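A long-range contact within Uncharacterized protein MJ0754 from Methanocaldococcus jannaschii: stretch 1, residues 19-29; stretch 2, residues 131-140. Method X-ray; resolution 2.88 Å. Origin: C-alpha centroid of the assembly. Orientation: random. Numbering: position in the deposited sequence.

Stretch 1 (19-29) EGLIEMREEEK
Stretch 2 131-140: DIKFVYENLM

The apolar centre of this contact is the ring of Y136, set against L21 and M24. Y136 (chi1 -71°, chi2 171°) leaves its helix sideways, but its long side chain brings the ring across the gap. L21 CD2 lies 3.9 Å from Y136 CZ and M24 CG 3.9 Å from Y136 CE2, both oblique to the ring. L21 (m, t) also starts sideways and turns its end inward, so that its CD2 reaches I132 CG1 at 4.1 Å; I132 is m, p. M24 points toward the partner and folds compactly as m, m, m.

Both stretches are helical, with i to i+4 bonds such as M24 N to G20 O (2.7 Å) and Y136 N to I132 O (3.0 Å). They run nearly parallel at 25°, axes 12.1 Å apart at closest approach. CA-to-CA register pairs L21 with I132 (8.2 Å), M24 with Y136 (9.1 Å) and E28 with L139 (9.5 Å). The interface buries just 264 Å².

Y136 OH lies 3.5 Å from G20 C and approaches L21 N at 3.1 Å, but the poor angle precludes a hydrogen bond.

At the C-terminal end, E28 (m, m, chi3 -59°) rests its carboxylate carbon CD 4.1 Å from the L139 methyl CD2, a van der Waals contact; its OE1 is hydrogen-bonded elsewhere in the structure. L139 (chi1 -99°, between wells; chi2 p) points toward the partner. No hydrogen bond crosses; the direct contacts are packing contacts.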

# COMPACT_ATOMS: atom_id res chain seq x y z
N GLU B 19 -15.23 -3.73 -6.18
CA GLU B 19 -13.82 -3.95 -6.53
C GLU B 19 -12.98 -4.44 -5.36
O GLU B 19 -12.12 -5.31 -5.53
CB GLU B 19 -13.21 -2.68 -7.10
CG GLU B 19 -11.71 -2.79 -7.31
CD GLU B 19 -11.07 -1.51 -7.83
OE1 GLU B 19 -9.81 -1.47 -7.76
OE2 GLU B 19 -11.78 -0.56 -8.30
N GLY B 20 -13.23 -3.86 -4.18
CA GLY B 20 -12.52 -4.23 -2.96
C GLY B 20 -12.75 -5.68 -2.60
O GLY B 20 -11.80 -6.49 -2.53
N LEU B 21 -14.02 -6.01 -2.37
CA LEU B 21 -14.46 -7.38 -2.22
C LEU B 21 -13.69 -8.38 -3.11
O LEU B 21 -13.06 -9.31 -2.59
CB LEU B 21 -15.97 -7.46 -2.47
CG LEU B 21 -16.96 -7.12 -1.34
CD1 LEU B 21 -18.30 -7.82 -1.59
CD2 LEU B 21 -16.46 -7.47 0.08
N ILE B 22 -13.70 -8.17 -4.44
CA ILE B 22 -12.94 -9.00 -5.37
C ILE B 22 -11.49 -9.12 -4.91
O ILE B 22 -10.92 -10.21 -4.85
CB ILE B 22 -12.96 -8.47 -6.84
CG1 ILE B 22 -14.31 -8.70 -7.50
CG2 ILE B 22 -11.96 -9.20 -7.69
CD1 ILE B 22 -15.07 -7.44 -7.76
N GLU B 23 -10.89 -7.98 -4.58
CA GLU B 23 -9.45 -7.93 -4.36
C GLU B 23 -9.10 -8.65 -3.07
O GLU B 23 -8.12 -9.41 -3.01
CB GLU B 23 -8.97 -6.49 -4.31
CG GLU B 23 -7.57 -6.28 -4.89
CD GLU B 23 -7.08 -4.85 -4.70
OE1 GLU B 23 -6.88 -4.15 -5.74
OE2 GLU B 23 -6.91 -4.43 -3.52
N MET B 24 -9.94 -8.41 -2.06
CA MET B 24 -9.75 -8.98 -0.75
C MET B 24 -9.96 -10.48 -0.76
O MET B 24 -9.29 -11.20 -0.03
CB MET B 24 -10.70 -8.33 0.22
CG MET B 24 -10.23 -6.96 0.70
SD MET B 24 -8.51 -6.85 1.24
CE MET B 24 -8.33 -8.11 2.47
N ARG B 25 -10.89 -10.95 -1.58
CA ARG B 25 -11.12 -12.39 -1.75
C ARG B 25 -9.83 -13.03 -2.22
O ARG B 25 -9.42 -14.06 -1.68
CB ARG B 25 -12.24 -12.65 -2.77
CG ARG B 25 -12.39 -14.11 -3.24
CD ARG B 25 -13.15 -14.98 -2.22
NE ARG B 25 -13.33 -16.36 -2.67
CZ ARG B 25 -13.40 -17.41 -1.85
NH1 ARG B 25 -13.33 -17.25 -0.53
NH2 ARG B 25 -13.55 -18.63 -2.34
N GLU B 26 -9.19 -12.43 -3.21
CA GLU B 26 -7.92 -12.96 -3.65
C GLU B 26 -6.74 -12.59 -2.76
O GLU B 26 -5.74 -13.31 -2.74
CB GLU B 26 -7.63 -12.60 -5.09
CG GLU B 26 -7.51 -13.84 -5.96
CD GLU B 26 -7.86 -13.60 -7.41
OE1 GLU B 26 -7.94 -12.41 -7.83
OE2 GLU B 26 -8.05 -14.62 -8.13
N GLU B 27 -6.86 -11.51 -2.00
CA GLU B 27 -5.77 -11.17 -1.11
C GLU B 27 -5.56 -12.26 -0.07
O GLU B 27 -4.43 -12.69 0.11
CB GLU B 27 -5.92 -9.79 -0.49
CG GLU B 27 -4.58 -9.19 -0.11
CD GLU B 27 -4.58 -7.65 -0.08
OE1 GLU B 27 -4.26 -7.07 0.99
OE2 GLU B 27 -4.89 -7.02 -1.12
N GLU B 28 -6.65 -12.72 0.56
CA GLU B 28 -6.62 -13.75 1.63
C GLU B 28 -6.16 -15.11 1.11
O GLU B 28 -5.60 -15.94 1.84
CB GLU B 28 -7.99 -13.89 2.29
CG GLU B 28 -8.57 -12.59 2.89
CD GLU B 28 -7.89 -12.11 4.21
OE1 GLU B 28 -7.86 -12.85 5.21
OE2 GLU B 28 -7.38 -10.96 4.25
N LYS B 29 -6.42 -15.34 -0.16
CA LYS B 29 -5.98 -16.56 -0.79
C LYS B 29 -4.46 -16.55 -0.97
O LYS B 29 -3.78 -17.57 -0.74
CB LYS B 29 -6.70 -16.78 -2.11
CG LYS B 29 -6.31 -18.08 -2.77
CD LYS B 29 -7.18 -18.43 -3.95
CE LYS B 29 -6.60 -19.64 -4.64
NZ LYS B 29 -5.36 -19.30 -5.37
N ASP B 131 -22.43 -4.00 6.33
CA ASP B 131 -22.08 -5.43 6.25
C ASP B 131 -20.59 -5.64 5.96
O ASP B 131 -19.85 -6.26 6.76
CB ASP B 131 -22.89 -6.12 5.15
CG ASP B 131 -24.31 -6.43 5.56
OD1 ASP B 131 -24.64 -6.19 6.74
OD2 ASP B 131 -25.08 -6.92 4.68
N ILE B 132 -20.18 -5.17 4.78
CA ILE B 132 -18.78 -5.16 4.37
C ILE B 132 -17.92 -4.72 5.53
O ILE B 132 -17.05 -5.49 5.95
CB ILE B 132 -18.55 -4.18 3.20
CG1 ILE B 132 -19.00 -4.79 1.87
CG2 ILE B 132 -17.10 -3.82 3.06
CD1 ILE B 132 -20.43 -5.26 1.86
N LYS B 133 -18.20 -3.51 6.05
CA LYS B 133 -17.44 -2.91 7.15
C LYS B 133 -17.18 -3.91 8.28
O LYS B 133 -16.05 -4.07 8.72
CB LYS B 133 -18.14 -1.66 7.70
CG LYS B 133 -17.37 -0.36 7.47
CD LYS B 133 -17.93 0.76 8.36
CE LYS B 133 -17.19 2.09 8.16
NZ LYS B 133 -17.97 3.20 8.77
N PHE B 134 -18.23 -4.60 8.70
CA PHE B 134 -18.12 -5.63 9.75
C PHE B 134 -17.22 -6.83 9.41
O PHE B 134 -16.50 -7.31 10.27
CB PHE B 134 -19.50 -6.12 10.17
CG PHE B 134 -19.46 -7.10 11.31
CD1 PHE B 134 -19.11 -6.67 12.58
CD2 PHE B 134 -19.80 -8.43 11.10
CE1 PHE B 134 -19.09 -7.57 13.65
CE2 PHE B 134 -19.77 -9.34 12.15
CZ PHE B 134 -19.41 -8.91 13.43
N VAL B 135 -17.28 -7.33 8.18
CA VAL B 135 -16.36 -8.40 7.76
C VAL B 135 -14.89 -7.92 7.78
O VAL B 135 -14.03 -8.56 8.40
CB VAL B 135 -16.74 -8.93 6.39
CG1 VAL B 135 -15.66 -9.83 5.84
CG2 VAL B 135 -18.04 -9.66 6.50
N TYR B 136 -14.61 -6.80 7.12
CA TYR B 136 -13.28 -6.25 7.13
C TYR B 136 -12.72 -6.06 8.55
O TYR B 136 -11.58 -6.43 8.82
CB TYR B 136 -13.27 -4.95 6.35
CG TYR B 136 -13.42 -5.14 4.86
CD1 TYR B 136 -13.62 -4.06 4.02
CD2 TYR B 136 -13.36 -6.41 4.29
CE1 TYR B 136 -13.75 -4.23 2.64
CE2 TYR B 136 -13.49 -6.60 2.90
CZ TYR B 136 -13.68 -5.51 2.08
OH TYR B 136 -13.81 -5.68 0.72
N GLU B 137 -13.54 -5.51 9.44
CA GLU B 137 -13.10 -5.20 10.80
C GLU B 137 -12.63 -6.46 11.48
O GLU B 137 -11.58 -6.49 12.09
CB GLU B 137 -14.22 -4.57 11.62
CG GLU B 137 -14.71 -3.22 11.11
CD GLU B 137 -14.41 -2.06 12.06
OE1 GLU B 137 -13.36 -2.11 12.75
OE2 GLU B 137 -15.25 -1.11 12.10
N ASN B 138 -13.42 -7.51 11.34
CA ASN B 138 -13.05 -8.82 11.86
C ASN B 138 -11.85 -9.45 11.16
O ASN B 138 -11.09 -10.22 11.78
CB ASN B 138 -14.24 -9.74 11.75
CG ASN B 138 -15.15 -9.61 12.93
OD1 ASN B 138 -16.24 -9.04 12.82
ND2 ASN B 138 -14.69 -10.10 14.09
N LEU B 139 -11.69 -9.13 9.89
CA LEU B 139 -10.54 -9.56 9.14
C LEU B 139 -9.28 -8.90 9.70
O LEU B 139 -8.27 -9.59 9.95
CB LEU B 139 -10.75 -9.35 7.65
CG LEU B 139 -11.18 -10.65 6.95
CD1 LEU B 139 -12.39 -11.31 7.60
CD2 LEU B 139 -11.44 -10.48 5.48
N MET B 140 -9.35 -7.60 9.95
CA MET B 140 -8.27 -6.92 10.66
C MET B 140 -7.99 -7.69 11.96
O MET B 140 -6.86 -8.11 12.22
CB MET B 140 -8.64 -5.47 10.95
CG MET B 140 -7.54 -4.49 10.69
SD MET B 140 -8.23 -3.04 9.84
CE MET B 140 -8.44 -1.85 11.19